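Local atomic coordinates of RctB replication initiator protein (Vibrio cholerae, PDB entry 5UBE), a protein that initiates replication of the second chromosome of the cholera pathogen, probably by binding DNA at its origin, and resembles plasmid replication initiators. Residues D29-Y34 with H112-P117; F21-A26 with G61-T66; R13-G18 with E103-K108; V45-L50 with A79-R84. All coordinates share one frame; numbering follows the deposited sequence.

All four contacts belong to one compact domain. Interactions 1 and 2 meet at the sheet, where strands 108-114 and 20-22 are neighbours; their centres lie about 12 Å apart, and Arg113 of one forms a salt bridge with Glu22 of the other. Interaction 4, its centre about 14 Å from that of interaction 1, is where helices 42-55 and 78-91 cross, and Leu48 packs on Ile31, Tyr34 and Phe114. Interaction 3 is a surface contact centred about 27 Å from interaction 1, beyond the chain's centre. In sequence, interaction 3 opens first, then 2, 1 and 4. Interactions 1 and 3 join parts 78 and 85 residues apart: helix 26-34 with the end of strand 108-114, and two loops.

Interaction 1 (D29-Y34 with H112-P117); sequences DWIEQY and HRFINP
Trp30 lies with one face of its indole against the backbone and ring of Asn116 and Pro117, and two CH-pi contacts carry this part of the interface. Asn116 CA stands 3.6 Å from the centroid of the six-membered ring, almost straight above it, while Pro117 CD sits 3.5 Å from the centroid of the five-membered ring. The CB of Trp30 points toward 112-117, and CG lies anti to the carbonyl carbon (chi1 -63°), beside the backbone N. Proline suits the spot because its ring carbons form a compact apolar surface, and at the first turn of helix 117-120 it gives up no needed backbone N-H. Asn116 is the N-cap of that helix, its OD1 accepting from the N-H of Asn118; ND2 remains near Trp30 CZ2 at 3.4 Å.

The contact thus fastens helix 26-34 of this helix-turn-helix domain to the end of strand 108-114 and to the turn leading out of it, the helix and strand segments lying at 80°.

Apolar packing continues toward the interior. Phe114 CB touches Trp30 CZ3 at 3.7 Å, and Phe114 CD1 lies at the edge of the Tyr34 ring, 3.8 Å from CE2. On the other flank of the tyrosine, CE1 approaches Pro117 CG obliquely. Leu48 of helix 42-55 packs on both Phe114 and Tyr34.

One hydrogen bond crosses the interface. Tyrosine suits the place because its ring packs on Phe114 and Pro117 while its buried hydroxyl OH donates to Ile115 O at 2.6 Å, tilted 33° from the carbonyl plane.

Interaction 2 (F21-A26 with G61-T66); sequences FEVSEA and GLVSTT
Phe21 and Val63 form an antiparallel hydrogen-bonded pair in which each backbone N-H serves the other's carbonyl: Phe21 N donates to Val63 O at 2.8 Å, and Val63 N to Phe21 O at 2.9 Å. A third bond, just past the strand, runs from Val23 N to Gly61 O over 2.8 Å; it is straight at the hydrogen (168°), though the donor stands above the carbonyl plane. Phe21 O and Gly61 O also receive CA-H...O contacts, the shorter from Leu62 CA to Phe21 O at 3.2 Å. Glycine fits position 61, where phi is positive.

Glu22 and Leu62 make the non-hydrogen-bonded pair. Here the backbone finds partners away from the pair: Glu22 bonds to His112, Leu62 N to Asp60 OD1, and Leu62 O to Ser58 OG. Glu22 OE1 is in a salt bridge with Arg113 NE. The Ser64 side chain caps a backbone N of helix 65-71, while Ser64 N donates to Glu67 OE1.

Beta-branched Val23 and Val63 suit extended backbone, and their CG2 methyls meet at 3.6 Å. The edge of the Phe21 ring, at CE2, touches Thr65 CG2 at 3.7 Å.

Strand 62-64 is an outermost strand of the mixed sheet, with 20-22 between it and 108-114; the Phe21 ring reaches Ile51, Leu68 and Leu85 on helices 42-55, 65-71 and 78-91.

Interaction 3 (R13-G18 with E103-K108); sequences RTHKDG and EGLAGK
His15 carries its CG anti to the carbonyl carbon (chi1 -68°) and Leu105 its CG anti to the backbone N (chi1 -179°). The two side chains run alongside each other in opposite senses. The contact joins two surface loops of the helix-turn-helix domain: the one before strand 20-22, with a short 3-10 turn at 15-17, and the loop of the beta hairpin formed by strands 94-100 and 108-114. Leu105 CD2 approaches His15 CD2 obliquely at 4.1 Å. Histidine suits this place because it offers a flat ring that packs on Leu105, together with an N-H at its rim, and its ring also meets that of Phe101.

Across from it, Gly107 lies at the edge of the imidazole. Its backbone angles, with phi positive, suit glycine, and its lack of a side chain lets CA come within 3.5 Å of His15 CE1.

The 3-10 turn is fixed from within. Thr14 N donates to Asp17 OD1 at 2.7 Å, approaching from above the carboxylate plane, and Asp17 OD2 forms a salt bridge with Arg13 NH1, its hydrogen bond weak. Arg13 is further held by Asp60 through NE.

The one hydrogen bond between the loops runs from His15 NE2 to Ala106 O, 2.8 Å long, with the donor in the carbonyl plane and Ala106 O 7° out of the ring plane of His15.

Interaction 4 (V45-L50 with A79-R84); sequences VELLNL and AAIQQR
Glu46 reaches across to Arg84 at the more exposed margin of two crossing helices. Its OE1 accepts from Arg84 NH2 at 3.1 Å with an N-H...O angle of 163°, in a salt bridge whose carboxylate and guanidinium planes are nearly coplanar. The arginine chain is extended from CG to NE, long enough to bring the charged group to the neighbouring helix. Its NH1 also makes a weak bond to Ala80 O, one turn back on its own helix, which may help to orient the guanidinium.

One residue on, Leu47 turns into the interface. Its CG is anti to the backbone N (chi1 176°); of the two methyls, CD1 meets Ile81 CD1 at 3.9 Å, and CD2 lies 4.0 Å from Arg84 CB. Arginine thus contributes apolar methylene carbons inside the contact and its charge at the margin.

The segments belong to helices 42-55 and 78-91 of the helix-turn-helix domain; their axes pass 10.0 Å apart at a crossing angle of -107°. Helix 65-71 adjoins both, since Leu68 packs on Leu47 and Thr65 on Ile81.

A turn further along, Leu50 adds a looser touch, its CD2 4.4 Å from Ile81 CD1, while it also packs on Leu68 and Ala71.

Interaction 1 (D29-Y34 with H112-P117)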
# COMPACT_ATOMS: atom_id res chain seq x y z
N ASP A 29 -8.09 -1.70 11.85
CA ASP A 29 -8.08 -0.99 13.13
C ASP A 29 -6.89 -0.04 13.25
O ASP A 29 -7.02 1.05 13.82
CB ASP A 29 -8.05 -1.99 14.29
CG ASP A 29 -9.25 -2.92 14.30
OD1 ASP A 29 -10.37 -2.48 13.92
OD2 ASP A 29 -9.08 -4.08 14.69
N TRP A 30 -5.71 -0.46 12.75
CA TRP A 30 -4.51 0.36 12.87
C TRP A 30 -4.71 1.74 12.25
O TRP A 30 -4.16 2.73 12.73
CB TRP A 30 -3.33 -0.33 12.18
CG TRP A 30 -2.95 -1.64 12.78
CD1 TRP A 30 -3.42 -2.20 13.95
CD2 TRP A 30 -1.97 -2.56 12.27
NE1 TRP A 30 -2.81 -3.41 14.17
CE2 TRP A 30 -1.92 -3.65 13.16
CE3 TRP A 30 -1.15 -2.57 11.13
CZ2 TRP A 30 -1.07 -4.75 12.95
CZ3 TRP A 30 -0.30 -3.66 10.94
CH2 TRP A 30 -0.27 -4.74 11.84
N ILE A 31 -5.47 1.80 11.16
CA ILE A 31 -5.61 3.04 10.39
C ILE A 31 -6.27 4.12 11.23
O ILE A 31 -5.87 5.29 11.19
CB ILE A 31 -6.38 2.76 9.08
CG1 ILE A 31 -5.48 2.04 8.08
CG2 ILE A 31 -6.95 4.05 8.47
CD1 ILE A 31 -6.22 1.47 6.85
N GLU A 32 -7.30 3.75 12.00
CA GLU A 32 -7.86 4.70 12.96
C GLU A 32 -6.86 5.05 14.04
O GLU A 32 -6.86 6.19 14.54
CB GLU A 32 -9.14 4.13 13.58
CG GLU A 32 -10.20 3.78 12.51
CD GLU A 32 -11.58 3.47 13.10
OE1 GLU A 32 -11.65 3.05 14.27
OE2 GLU A 32 -12.58 3.66 12.37
N GLN A 33 -5.98 4.12 14.42
CA GLN A 33 -5.00 4.44 15.44
C GLN A 33 -3.86 5.30 14.91
O GLN A 33 -3.30 6.10 15.66
CB GLN A 33 -4.42 3.16 16.06
CG GLN A 33 -5.40 2.42 16.94
CD GLN A 33 -4.79 1.15 17.50
OE1 GLN A 33 -4.38 0.28 16.75
NE2 GLN A 33 -4.70 1.06 18.83
N TYR A 34 -3.52 5.17 13.61
CA TYR A 34 -2.45 5.99 13.04
C TYR A 34 -2.74 7.48 13.19
O TYR A 34 -1.81 8.30 13.24
CB TYR A 34 -2.27 5.68 11.55
CG TYR A 34 -1.65 4.35 11.19
CD1 TYR A 34 -0.72 3.74 12.01
CD2 TYR A 34 -2.00 3.72 10.00
CE1 TYR A 34 -0.15 2.52 11.66
CE2 TYR A 34 -1.44 2.52 9.63
CZ TYR A 34 -0.52 1.93 10.46
OH TYR A 34 0.02 0.73 10.06
N HIS A 112 4.64 -3.05 0.19
CA HIS A 112 4.43 -2.19 1.35
C HIS A 112 3.53 -2.92 2.33
O HIS A 112 2.43 -3.35 1.96
CB HIS A 112 3.82 -0.84 0.94
CG HIS A 112 4.68 -0.10 -0.03
ND1 HIS A 112 5.45 0.98 0.34
CD2 HIS A 112 4.94 -0.34 -1.33
CE1 HIS A 112 6.13 1.41 -0.71
NE2 HIS A 112 5.84 0.62 -1.74
N ARG A 113 4.00 -3.05 3.56
CA ARG A 113 3.32 -3.78 4.62
C ARG A 113 3.02 -2.82 5.75
O ARG A 113 3.90 -2.09 6.20
CB ARG A 113 4.19 -4.95 5.11
CG ARG A 113 3.87 -5.44 6.52
CD ARG A 113 4.83 -6.56 6.88
NE ARG A 113 4.93 -7.51 5.78
CZ ARG A 113 5.87 -8.44 5.67
NH1 ARG A 113 6.82 -8.55 6.59
NH2 ARG A 113 5.87 -9.26 4.63
N PHE A 114 1.76 -2.79 6.18
CA PHE A 114 1.40 -1.94 7.30
C PHE A 114 2.21 -2.34 8.52
O PHE A 114 2.53 -3.52 8.72
CB PHE A 114 -0.10 -2.06 7.59
CG PHE A 114 -0.97 -1.28 6.61
CD1 PHE A 114 -1.14 0.10 6.74
CD2 PHE A 114 -1.62 -1.93 5.56
CE1 PHE A 114 -1.94 0.80 5.86
CE2 PHE A 114 -2.43 -1.22 4.65
CZ PHE A 114 -2.58 0.15 4.81
N ILE A 115 2.60 -1.35 9.32
CA ILE A 115 3.38 -1.55 10.53
C ILE A 115 2.47 -1.33 11.72
O ILE A 115 1.72 -0.35 11.77
CB ILE A 115 4.61 -0.61 10.58
CG1 ILE A 115 5.42 -0.72 9.29
CG2 ILE A 115 5.50 -0.97 11.76
CD1 ILE A 115 6.72 0.05 9.30
N ASN A 116 2.52 -2.25 12.67
CA ASN A 116 1.68 -2.17 13.86
C ASN A 116 1.96 -0.86 14.60
O ASN A 116 3.12 -0.52 14.82
CB ASN A 116 1.97 -3.37 14.76
CG ASN A 116 0.94 -3.56 15.85
OD1 ASN A 116 0.60 -2.62 16.57
ND2 ASN A 116 0.42 -4.77 15.97
N PRO A 117 0.93 -0.11 14.98
CA PRO A 117 1.18 1.12 15.76
C PRO A 117 1.98 0.88 17.04
O PRO A 117 2.77 1.74 17.43
CB PRO A 117 -0.23 1.64 16.07
CG PRO A 117 -1.10 1.03 14.98
CD PRO A 117 -0.51 -0.33 14.74

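Interaction 2 (F21-A26 with G61-T66)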
# COMPACT_ATOMS: atom_id res chain seq x y z
N PHE A 21 0.69 -3.27 -2.17
CA PHE A 21 0.32 -3.16 -0.76
C PHE A 21 -0.19 -4.51 -0.26
O PHE A 21 -1.12 -5.07 -0.83
CB PHE A 21 -0.76 -2.11 -0.55
CG PHE A 21 -0.32 -0.73 -0.94
CD1 PHE A 21 0.32 0.09 -0.02
CD2 PHE A 21 -0.52 -0.26 -2.23
CE1 PHE A 21 0.73 1.36 -0.39
CE2 PHE A 21 -0.11 1.00 -2.60
CZ PHE A 21 0.50 1.81 -1.70
N GLU A 22 0.40 -5.00 0.82
CA GLU A 22 -0.06 -6.24 1.42
C GLU A 22 -1.35 -5.99 2.20
O GLU A 22 -1.39 -5.13 3.10
CB GLU A 22 1.04 -6.81 2.30
CG GLU A 22 0.62 -7.86 3.29
CD GLU A 22 1.67 -8.05 4.37
OE1 GLU A 22 2.82 -8.40 4.02
OE2 GLU A 22 1.35 -7.80 5.56
N VAL A 23 -2.41 -6.72 1.85
CA VAL A 23 -3.69 -6.59 2.54
C VAL A 23 -3.57 -7.15 3.95
O VAL A 23 -2.96 -8.21 4.17
CB VAL A 23 -4.79 -7.31 1.75
CG1 VAL A 23 -6.09 -7.32 2.53
CG2 VAL A 23 -4.98 -6.64 0.38
N SER A 24 -4.13 -6.44 4.92
CA SER A 24 -4.22 -6.97 6.28
C SER A 24 -5.52 -6.50 6.91
O SER A 24 -5.81 -5.30 6.89
CB SER A 24 -3.02 -6.54 7.13
OG SER A 24 -3.42 -6.05 8.41
N GLU A 25 -6.27 -7.42 7.49
CA GLU A 25 -7.47 -7.03 8.22
C GLU A 25 -7.16 -6.32 9.53
O GLU A 25 -7.97 -5.51 9.99
CB GLU A 25 -8.36 -8.25 8.46
CG GLU A 25 -9.02 -8.70 7.18
CD GLU A 25 -9.75 -10.02 7.35
OE1 GLU A 25 -10.28 -10.51 6.34
OE2 GLU A 25 -9.80 -10.54 8.49
N ALA A 26 -6.02 -6.64 10.16
CA ALA A 26 -5.60 -5.92 11.36
C ALA A 26 -5.39 -4.44 11.07
O ALA A 26 -5.70 -3.59 11.92
CB ALA A 26 -4.31 -6.53 11.93
N GLY A 61 -3.96 -11.31 -1.63
CA GLY A 61 -3.34 -10.65 -0.52
C GLY A 61 -2.68 -9.34 -0.86
O GLY A 61 -2.01 -8.76 -0.01
N LEU A 62 -2.85 -8.85 -2.09
CA LEU A 62 -2.20 -7.62 -2.52
C LEU A 62 -3.23 -6.67 -3.11
O LEU A 62 -4.31 -7.08 -3.54
CB LEU A 62 -1.11 -7.89 -3.56
CG LEU A 62 -0.13 -9.02 -3.28
CD1 LEU A 62 0.54 -9.49 -4.56
CD2 LEU A 62 0.91 -8.59 -2.24
N VAL A 63 -2.85 -5.39 -3.12
CA VAL A 63 -3.53 -4.30 -3.82
C VAL A 63 -2.45 -3.49 -4.53
O VAL A 63 -1.43 -3.16 -3.92
CB VAL A 63 -4.33 -3.41 -2.87
CG1 VAL A 63 -4.85 -2.18 -3.61
CG2 VAL A 63 -5.48 -4.18 -2.25
N SER A 64 -2.64 -3.18 -5.80
CA SER A 64 -1.60 -2.45 -6.52
C SER A 64 -1.99 -0.98 -6.63
O SER A 64 -3.15 -0.61 -6.45
CB SER A 64 -1.37 -3.06 -7.90
OG SER A 64 -2.53 -2.95 -8.69
N THR A 65 -0.99 -0.12 -6.89
CA THR A 65 -1.31 1.28 -7.19
C THR A 65 -2.20 1.40 -8.42
O THR A 65 -3.05 2.29 -8.50
CB THR A 65 -0.02 2.11 -7.35
OG1 THR A 65 0.85 1.50 -8.31
CG2 THR A 65 0.70 2.19 -6.05
N THR A 66 -2.07 0.48 -9.38
CA THR A 66 -2.96 0.51 -10.55
C THR A 66 -4.41 0.30 -10.12
O THR A 66 -5.30 1.02 -10.57
CB THR A 66 -2.53 -0.55 -11.58
OG1 THR A 66 -1.33 -0.11 -12.22
CG2 THR A 66 -3.63 -0.74 -12.65

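Interaction 3 (R13-G18 with E103-K108)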
# COMPACT_ATOMS: atom_id res chain seq x y z
N ARG A 13 -0.11 -10.56 -11.85
CA ARG A 13 0.61 -9.33 -11.54
C ARG A 13 1.88 -9.22 -12.37
O ARG A 13 2.56 -10.22 -12.63
CB ARG A 13 0.97 -9.29 -10.05
CG ARG A 13 -0.21 -9.45 -9.11
CD ARG A 13 -0.59 -8.15 -8.47
NE ARG A 13 -1.64 -8.30 -7.47
CZ ARG A 13 -2.72 -7.53 -7.40
NH1 ARG A 13 -2.89 -6.54 -8.27
NH2 ARG A 13 -3.64 -7.75 -6.47
N THR A 14 2.19 -7.99 -12.81
CA THR A 14 3.40 -7.65 -13.56
C THR A 14 3.87 -6.27 -13.11
O THR A 14 3.30 -5.66 -12.20
CB THR A 14 3.18 -7.62 -15.08
OG1 THR A 14 2.41 -6.45 -15.43
CG2 THR A 14 2.47 -8.87 -15.57
N HIS A 15 4.92 -5.76 -13.78
CA HIS A 15 5.43 -4.43 -13.44
C HIS A 15 4.37 -3.36 -13.66
O HIS A 15 4.34 -2.37 -12.93
CB HIS A 15 6.67 -4.10 -14.27
CG HIS A 15 7.87 -4.94 -13.94
ND1 HIS A 15 8.87 -4.50 -13.09
CD2 HIS A 15 8.25 -6.17 -14.35
CE1 HIS A 15 9.80 -5.44 -12.99
NE2 HIS A 15 9.44 -6.46 -13.75
N LYS A 16 3.51 -3.55 -14.66
CA LYS A 16 2.42 -2.63 -14.95
C LYS A 16 1.52 -2.40 -13.75
O LYS A 16 0.85 -1.36 -13.67
CB LYS A 16 1.61 -3.18 -16.14
CG LYS A 16 0.61 -2.20 -16.75
CD LYS A 16 -0.19 -2.87 -17.85
CE LYS A 16 -1.43 -2.06 -18.23
NZ LYS A 16 -2.30 -2.78 -19.21
N ASP A 17 1.48 -3.32 -12.78
CA ASP A 17 0.63 -3.09 -11.62
C ASP A 17 1.16 -1.96 -10.75
O ASP A 17 0.38 -1.32 -10.03
CB ASP A 17 0.51 -4.38 -10.80
CG ASP A 17 -0.27 -5.48 -11.54
OD1 ASP A 17 0.29 -6.05 -12.50
OD2 ASP A 17 -1.43 -5.75 -11.17
N GLY A 18 2.46 -1.67 -10.83
CA GLY A 18 3.06 -0.65 -10.00
C GLY A 18 3.41 -1.17 -8.62
O GLY A 18 3.59 -2.37 -8.38
N GLU A 103 9.35 -15.47 -11.99
CA GLU A 103 8.67 -16.52 -12.74
C GLU A 103 8.89 -16.25 -14.22
O GLU A 103 7.95 -15.98 -14.97
CB GLU A 103 7.18 -16.57 -12.38
CG GLU A 103 6.92 -17.08 -10.97
CD GLU A 103 5.44 -17.22 -10.65
OE1 GLU A 103 4.60 -16.73 -11.44
OE2 GLU A 103 5.12 -17.85 -9.62
N GLY A 104 10.16 -16.33 -14.64
CA GLY A 104 10.51 -15.94 -15.99
C GLY A 104 10.34 -14.47 -16.27
O GLY A 104 10.18 -14.08 -17.43
N LEU A 105 10.38 -13.64 -15.23
CA LEU A 105 10.22 -12.20 -15.37
C LEU A 105 11.22 -11.50 -14.45
O LEU A 105 11.12 -11.61 -13.23
CB LEU A 105 8.78 -11.76 -15.03
CG LEU A 105 8.47 -10.27 -15.15
CD1 LEU A 105 9.06 -9.69 -16.43
CD2 LEU A 105 6.97 -10.02 -15.08
N ALA A 106 12.17 -10.80 -15.05
CA ALA A 106 13.17 -10.07 -14.29
C ALA A 106 12.58 -8.79 -13.72
O ALA A 106 11.42 -8.45 -13.96
CB ALA A 106 14.39 -9.77 -15.17
N GLY A 107 13.39 -8.07 -12.95
CA GLY A 107 12.98 -6.79 -12.39
C GLY A 107 12.31 -6.92 -11.04
O GLY A 107 11.91 -7.99 -10.59
N LYS A 108 12.20 -5.77 -10.37
CA LYS A 108 11.59 -5.70 -9.04
C LYS A 108 10.55 -4.59 -9.00
O LYS A 108 10.48 -3.73 -9.88
CB LYS A 108 12.65 -5.45 -7.95
CG LYS A 108 13.84 -6.39 -7.97
CD LYS A 108 14.75 -6.12 -6.78
CE LYS A 108 15.99 -7.01 -6.80
NZ LYS A 108 16.78 -6.85 -5.55

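Interaction 4 (V45-L50 with A79-R84)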
# COMPACT_ATOMS: atom_id res chain seq x y z
N VAL A 45 -4.52 9.41 5.22
CA VAL A 45 -5.63 8.55 5.60
C VAL A 45 -6.46 8.17 4.37
O VAL A 45 -6.90 7.02 4.25
CB VAL A 45 -6.49 9.21 6.68
CG1 VAL A 45 -7.70 8.35 7.01
CG2 VAL A 45 -5.66 9.43 7.94
N GLU A 46 -6.66 9.11 3.45
CA GLU A 46 -7.38 8.80 2.21
C GLU A 46 -6.76 7.61 1.49
O GLU A 46 -7.47 6.66 1.13
CB GLU A 46 -7.38 10.02 1.29
CG GLU A 46 -8.33 11.14 1.65
CD GLU A 46 -8.19 12.32 0.70
OE1 GLU A 46 -7.25 12.31 -0.13
OE2 GLU A 46 -9.02 13.26 0.78
N LEU A 47 -5.46 7.67 1.23
CA LEU A 47 -4.77 6.52 0.64
C LEU A 47 -4.99 5.26 1.47
O LEU A 47 -5.32 4.20 0.92
CB LEU A 47 -3.27 6.82 0.51
CG LEU A 47 -2.46 5.63 0.00
CD1 LEU A 47 -2.81 5.37 -1.45
CD2 LEU A 47 -0.96 5.84 0.17
N LEU A 48 -4.82 5.34 2.80
CA LEU A 48 -4.95 4.15 3.65
C LEU A 48 -6.35 3.55 3.56
O LEU A 48 -6.50 2.33 3.39
CB LEU A 48 -4.60 4.48 5.11
CG LEU A 48 -3.24 5.13 5.30
CD1 LEU A 48 -2.91 5.21 6.77
CD2 LEU A 48 -2.15 4.39 4.53
N ASN A 49 -7.39 4.39 3.65
CA ASN A 49 -8.75 3.89 3.52
C ASN A 49 -8.97 3.22 2.17
O ASN A 49 -9.68 2.21 2.07
CB ASN A 49 -9.75 5.04 3.70
CG ASN A 49 -9.90 5.45 5.15
OD1 ASN A 49 -9.52 4.71 6.05
ND2 ASN A 49 -10.48 6.63 5.39
N LEU A 50 -8.36 3.76 1.11
CA LEU A 50 -8.53 3.19 -0.22
C LEU A 50 -7.93 1.79 -0.30
O LEU A 50 -8.58 0.85 -0.78
CB LEU A 50 -7.87 4.09 -1.26
CG LEU A 50 -8.26 3.91 -2.72
CD1 LEU A 50 -9.73 4.27 -2.93
CD2 LEU A 50 -7.36 4.80 -3.57
N ALA A 79 0.73 9.73 -9.71
CA ALA A 79 1.53 10.73 -9.03
C ALA A 79 0.95 11.07 -7.66
O ALA A 79 1.71 11.23 -6.69
CB ALA A 79 1.65 11.99 -9.89
N ALA A 80 -0.37 11.19 -7.55
CA ALA A 80 -0.97 11.53 -6.26
C ALA A 80 -0.84 10.38 -5.26
O ALA A 80 -0.56 10.61 -4.08
CB ALA A 80 -2.44 11.92 -6.45
N ILE A 81 -1.03 9.13 -5.72
CA ILE A 81 -0.78 7.97 -4.87
C ILE A 81 0.67 7.98 -4.38
O ILE A 81 0.94 7.89 -3.18
CB ILE A 81 -1.10 6.66 -5.62
CG1 ILE A 81 -2.57 6.59 -6.12
CG2 ILE A 81 -0.73 5.45 -4.77
CD1 ILE A 81 -3.62 6.54 -5.03
N GLN A 82 1.61 8.12 -5.32
CA GLN A 82 3.02 8.12 -4.94
C GLN A 82 3.33 9.22 -3.94
O GLN A 82 4.14 9.03 -3.03
CB GLN A 82 3.90 8.26 -6.19
CG GLN A 82 4.26 6.95 -6.85
CD GLN A 82 4.99 5.98 -5.92
OE1 GLN A 82 6.02 6.32 -5.34
NE2 GLN A 82 4.46 4.76 -5.78
N GLN A 83 2.71 10.40 -4.10
CA GLN A 83 2.92 11.49 -3.15
C GLN A 83 2.48 11.10 -1.75
O GLN A 83 3.26 11.20 -0.78
CB GLN A 83 2.17 12.75 -3.61
CG GLN A 83 2.28 13.94 -2.65
CD GLN A 83 1.24 15.03 -2.95
OE1 GLN A 83 0.93 15.30 -4.11
NE2 GLN A 83 0.70 15.63 -1.91
N ARG A 84 1.23 10.64 -1.61
CA ARG A 84 0.76 10.17 -0.31
C ARG A 84 1.61 9.02 0.20
O ARG A 84 1.93 8.95 1.39
CB ARG A 84 -0.71 9.76 -0.41
CG ARG A 84 -1.66 10.93 -0.59
CD ARG A 84 -2.88 10.49 -1.39
NE ARG A 84 -3.96 11.47 -1.38
CZ ARG A 84 -4.06 12.49 -2.24
NH1 ARG A 84 -3.13 12.68 -3.18
NH2 ARG A 84 -5.09 13.32 -2.16